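Local coordinates for protein putative serine phosphatase (Pseudomonas aeruginosa, PDB 6K4E) that probably removes phosphate from phosphoserine or phosphothreonine of a partner protein, as a magnesium-binding PP2C-type phosphatase in the SiaABC pathway controlling biofilm formation, at residues Q65-L78 with W86-Y99. Sequence-based numbering, arbitrary orientation.
Sequences QRAILPDRQLSATL and WKPRDVVGGDFYVY
L69 works as a forked knob wedged among aromatic rings, an example of how one leucine, in the turn between two helices, bridges edge strands 82-87 and 95-101 of the two sheets. Its CD1 sits squarely over the six-membered ring of W86, 3.8 Å from the centroid and 3° off the normal, while CD2 spreads over one face of the Y97 ring and reaches F96 CB. P88 closes the opposite face of the indole, and W86 NE1 donates to D95 O almost exactly in the ring plane. R66 lays a face of its guanidinium against the ring's rim, the two planes nearly perpendicular. P70, at the N-cap of helix 71-77, fits the hollow between Y97 and Y99 on strand 95-101, its CG 3.6 Å from Y99 CB. L74 CD2 rests on one face of Y99, whose OH donates to T77 OG1 (2.6 Å); that oxygen in turn donates to Q73 O, tying the ring to the helix. Y97, with CG between its backbone N and carbonyl carbon (chi1 47°), projects its OH to D71 OD1. At the other end, extended Q65 faces the G93 backbone: G93 N donates to OE1 (3.1 Å) on a lone pair. Helix 71-77 thus packs on edge strand 95-101, and helix 49-67 on the loop leading to it, beside the magnesium site of a PP2C-type beta sandwich.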
# COMPACT_ATOMS: atom_id res chain seq x y z
N GLN B 65 5.38 -6.00 5.02
CA GLN B 65 4.53 -6.93 4.26
C GLN B 65 4.05 -8.13 5.12
O GLN B 65 2.91 -8.54 4.99
CB GLN B 65 5.19 -7.37 2.95
CG GLN B 65 4.29 -8.26 2.09
CD GLN B 65 4.76 -8.34 0.67
OE1 GLN B 65 5.87 -8.79 0.39
NE2 GLN B 65 3.92 -7.93 -0.26
N ARG B 66 4.88 -8.66 6.01
CA ARG B 66 4.49 -9.77 6.90
C ARG B 66 3.41 -9.35 7.90
O ARG B 66 2.51 -10.13 8.22
CB ARG B 66 5.71 -10.34 7.64
CG ARG B 66 6.49 -11.32 6.76
CD ARG B 66 7.62 -12.00 7.51
NE ARG B 66 8.23 -13.04 6.68
CZ ARG B 66 7.82 -14.30 6.62
NH1 ARG B 66 6.80 -14.71 7.36
NH2 ARG B 66 8.43 -15.16 5.82
N ALA B 67 3.47 -8.09 8.36
CA ALA B 67 2.51 -7.50 9.29
C ALA B 67 1.07 -7.39 8.72
O ALA B 67 0.11 -7.34 9.49
CB ALA B 67 3.00 -6.14 9.76
N ILE B 68 0.93 -7.42 7.40
CA ILE B 68 -0.39 -7.34 6.79
C ILE B 68 -0.97 -8.78 6.51
O ILE B 68 -2.10 -8.89 6.04
CB ILE B 68 -0.43 -6.39 5.55
CG1 ILE B 68 0.34 -6.96 4.33
CG2 ILE B 68 0.03 -4.99 5.90
CD1 ILE B 68 -0.47 -7.15 3.11
N LEU B 69 -0.20 -9.85 6.85
CA LEU B 69 -0.62 -11.24 6.63
C LEU B 69 -1.38 -11.81 7.84
O LEU B 69 -0.99 -11.53 8.96
CB LEU B 69 0.56 -12.15 6.23
CG LEU B 69 1.44 -11.66 5.05
CD1 LEU B 69 2.70 -12.49 4.95
CD2 LEU B 69 0.67 -11.62 3.73
N PRO B 70 -2.47 -12.61 7.64
CA PRO B 70 -3.26 -13.11 8.79
C PRO B 70 -2.78 -14.41 9.46
O PRO B 70 -3.59 -15.16 10.00
CB PRO B 70 -4.66 -13.28 8.19
CG PRO B 70 -4.37 -13.71 6.78
CD PRO B 70 -3.12 -12.97 6.36
N ASP B 71 -1.46 -14.66 9.49
CA ASP B 71 -0.80 -15.83 10.10
C ASP B 71 -1.28 -16.26 11.47
O ASP B 71 -1.59 -17.43 11.69
CB ASP B 71 0.71 -15.57 10.18
CG ASP B 71 1.34 -15.51 8.83
OD1 ASP B 71 0.61 -15.65 7.83
OD2 ASP B 71 2.58 -15.33 8.75
N ARG B 72 -1.27 -15.30 12.42
CA ARG B 72 -1.64 -15.46 13.82
C ARG B 72 -3.08 -15.93 13.96
O ARG B 72 -3.35 -16.87 14.70
CB ARG B 72 -1.40 -14.14 14.58
CG ARG B 72 -1.69 -14.22 16.09
CD ARG B 72 -2.09 -12.88 16.69
NE ARG B 72 -2.53 -13.02 18.09
CZ ARG B 72 -1.80 -12.67 19.15
NH1 ARG B 72 -0.61 -12.12 18.99
NH2 ARG B 72 -2.28 -12.85 20.37
N GLN B 73 -4.00 -15.24 13.28
CA GLN B 73 -5.43 -15.49 13.25
C GLN B 73 -5.70 -16.87 12.64
O GLN B 73 -6.45 -17.66 13.24
CB GLN B 73 -6.15 -14.37 12.48
CG GLN B 73 -5.86 -12.98 13.04
CD GLN B 73 -4.77 -12.24 12.26
OE1 GLN B 73 -3.56 -12.51 12.39
NE2 GLN B 73 -5.18 -11.27 11.43
N LEU B 74 -5.01 -17.20 11.53
CA LEU B 74 -5.11 -18.52 10.90
C LEU B 74 -4.70 -19.65 11.86
O LEU B 74 -5.43 -20.63 11.98
CB LEU B 74 -4.29 -18.58 9.58
CG LEU B 74 -4.95 -18.01 8.33
CD1 LEU B 74 -3.90 -17.69 7.26
CD2 LEU B 74 -5.99 -18.98 7.78
N SER B 75 -3.56 -19.50 12.55
CA SER B 75 -3.05 -20.48 13.50
C SER B 75 -3.94 -20.64 14.72
O SER B 75 -4.16 -21.77 15.16
CB SER B 75 -1.63 -20.10 13.95
OG SER B 75 -0.71 -20.35 12.91
N ALA B 76 -4.45 -19.53 15.25
CA ALA B 76 -5.30 -19.51 16.43
C ALA B 76 -6.69 -20.09 16.19
O ALA B 76 -7.27 -20.66 17.10
CB ALA B 76 -5.40 -18.09 16.98
N THR B 77 -7.24 -19.94 14.97
CA THR B 77 -8.60 -20.38 14.67
C THR B 77 -8.70 -21.69 13.89
O THR B 77 -9.56 -22.53 14.21
CB THR B 77 -9.35 -19.27 13.96
OG1 THR B 77 -8.70 -19.02 12.71
CG2 THR B 77 -9.40 -17.98 14.79
N LEU B 78 -7.86 -21.89 12.86
CA LEU B 78 -7.89 -23.12 12.06
C LEU B 78 -6.90 -24.19 12.55
O LEU B 78 -7.13 -25.38 12.35
CB LEU B 78 -7.68 -22.82 10.57
CG LEU B 78 -8.81 -22.07 9.85
CD1 LEU B 78 -8.53 -21.97 8.37
CD2 LEU B 78 -10.16 -22.75 10.08
N TRP B 86 4.21 -19.50 1.64
CA TRP B 86 4.32 -18.14 1.12
C TRP B 86 5.77 -17.82 0.90
O TRP B 86 6.49 -17.64 1.86
CB TRP B 86 3.67 -17.13 2.08
CG TRP B 86 3.67 -15.73 1.56
CD1 TRP B 86 2.87 -15.20 0.59
CD2 TRP B 86 4.51 -14.65 2.00
NE1 TRP B 86 3.16 -13.87 0.40
CE2 TRP B 86 4.15 -13.50 1.27
CE3 TRP B 86 5.52 -14.54 2.98
CZ2 TRP B 86 4.74 -12.25 1.51
CZ3 TRP B 86 6.13 -13.32 3.18
CH2 TRP B 86 5.74 -12.19 2.45
N LYS B 87 6.20 -17.79 -0.37
CA LYS B 87 7.59 -17.55 -0.68
C LYS B 87 7.71 -16.53 -1.80
O LYS B 87 7.63 -16.92 -2.97
CB LYS B 87 8.30 -18.90 -1.03
CG LYS B 87 9.79 -18.84 -1.48
CD LYS B 87 10.81 -18.39 -0.42
CE LYS B 87 12.19 -18.19 -1.01
NZ LYS B 87 12.30 -16.91 -1.76
N PRO B 88 7.98 -15.23 -1.47
CA PRO B 88 8.16 -14.23 -2.52
C PRO B 88 9.41 -14.55 -3.31
O PRO B 88 10.36 -15.15 -2.77
CB PRO B 88 8.32 -12.92 -1.73
CG PRO B 88 7.75 -13.18 -0.42
CD PRO B 88 8.14 -14.60 -0.14
N ARG B 89 9.43 -14.17 -4.60
CA ARG B 89 10.58 -14.40 -5.47
C ARG B 89 11.75 -13.56 -4.93
O ARG B 89 12.85 -14.07 -4.73
CB ARG B 89 10.25 -14.04 -6.91
CG ARG B 89 11.32 -14.48 -7.90
CD ARG B 89 10.99 -13.95 -9.28
NE ARG B 89 11.88 -12.85 -9.64
CZ ARG B 89 12.13 -12.47 -10.89
NH1 ARG B 89 11.56 -13.10 -11.91
NH2 ARG B 89 12.95 -11.46 -11.13
N ASP B 90 11.48 -12.29 -4.63
CA ASP B 90 12.51 -11.45 -4.05
C ASP B 90 12.23 -11.38 -2.53
O ASP B 90 11.65 -12.33 -1.99
CB ASP B 90 12.63 -10.13 -4.81
CG ASP B 90 12.64 -10.32 -6.34
OD1 ASP B 90 13.39 -11.21 -6.84
OD2 ASP B 90 11.86 -9.62 -7.04
N VAL B 91 12.65 -10.35 -1.83
CA VAL B 91 12.39 -10.33 -0.39
C VAL B 91 10.91 -9.98 -0.13
O VAL B 91 10.29 -10.49 0.80
CB VAL B 91 13.37 -9.36 0.31
CG1 VAL B 91 13.32 -9.54 1.83
CG2 VAL B 91 14.78 -9.59 -0.21
N VAL B 92 10.35 -9.14 -1.00
CA VAL B 92 8.95 -8.72 -0.99
C VAL B 92 8.35 -9.10 -2.35
O VAL B 92 9.04 -9.07 -3.36
CB VAL B 92 8.77 -7.21 -0.65
CG1 VAL B 92 9.18 -6.92 0.79
CG2 VAL B 92 9.53 -6.30 -1.63
N GLY B 93 7.08 -9.49 -2.36
CA GLY B 93 6.45 -9.92 -3.59
C GLY B 93 5.09 -9.30 -3.83
O GLY B 93 4.69 -8.44 -3.06
N GLY B 94 4.40 -9.76 -4.88
CA GLY B 94 3.09 -9.26 -5.27
C GLY B 94 1.96 -10.17 -4.82
O GLY B 94 0.79 -9.92 -5.12
N ASP B 95 2.31 -11.20 -4.07
CA ASP B 95 1.35 -12.18 -3.60
C ASP B 95 1.07 -11.97 -2.14
O ASP B 95 2.00 -11.76 -1.35
CB ASP B 95 1.95 -13.59 -3.72
CG ASP B 95 1.77 -14.38 -5.01
OD1 ASP B 95 1.58 -13.75 -6.07
OD2 ASP B 95 1.97 -15.61 -4.98
N PHE B 96 -0.19 -12.17 -1.76
CA PHE B 96 -0.58 -12.15 -0.35
C PHE B 96 -1.84 -12.99 -0.16
O PHE B 96 -2.30 -13.64 -1.09
CB PHE B 96 -0.66 -10.72 0.27
CG PHE B 96 -1.88 -9.90 -0.09
CD1 PHE B 96 -2.02 -9.34 -1.35
CD2 PHE B 96 -2.89 -9.67 0.85
CE1 PHE B 96 -3.13 -8.56 -1.67
CE2 PHE B 96 -4.03 -8.93 0.51
CZ PHE B 96 -4.14 -8.36 -0.73
N TYR B 97 -2.33 -13.05 1.05
CA TYR B 97 -3.50 -13.85 1.37
C TYR B 97 -4.28 -13.18 2.47
O TYR B 97 -3.75 -12.34 3.22
CB TYR B 97 -3.10 -15.28 1.78
CG TYR B 97 -1.96 -15.36 2.77
CD1 TYR B 97 -0.64 -15.27 2.36
CD2 TYR B 97 -2.21 -15.65 4.12
CE1 TYR B 97 0.42 -15.40 3.26
CE2 TYR B 97 -1.15 -15.79 5.03
CZ TYR B 97 0.15 -15.65 4.59
OH TYR B 97 1.22 -15.81 5.43
N VAL B 98 -5.57 -13.49 2.51
CA VAL B 98 -6.49 -12.88 3.45
C VAL B 98 -7.17 -13.98 4.24
O VAL B 98 -7.21 -15.13 3.82
CB VAL B 98 -7.50 -11.94 2.72
CG1 VAL B 98 -6.80 -10.71 2.14
CG2 VAL B 98 -8.29 -12.67 1.62
N TYR B 99 -7.75 -13.61 5.36
CA TYR B 99 -8.50 -14.51 6.22
C TYR B 99 -9.30 -13.64 7.15
O TYR B 99 -8.79 -12.64 7.64
CB TYR B 99 -7.55 -15.38 7.06
CG TYR B 99 -8.31 -16.24 8.06
CD1 TYR B 99 -9.12 -17.29 7.64
CD2 TYR B 99 -8.19 -16.01 9.42
CE1 TYR B 99 -9.81 -18.08 8.55
CE2 TYR B 99 -8.88 -16.80 10.34
CZ TYR B 99 -9.69 -17.83 9.90
OH TYR B 99 -10.38 -18.62 10.77
O HOH W 1 7.98 -9.91 2.06
O HOH W 2 -4.37 -10.10 4.58
O HOH W 3 3.81 -16.06 6.05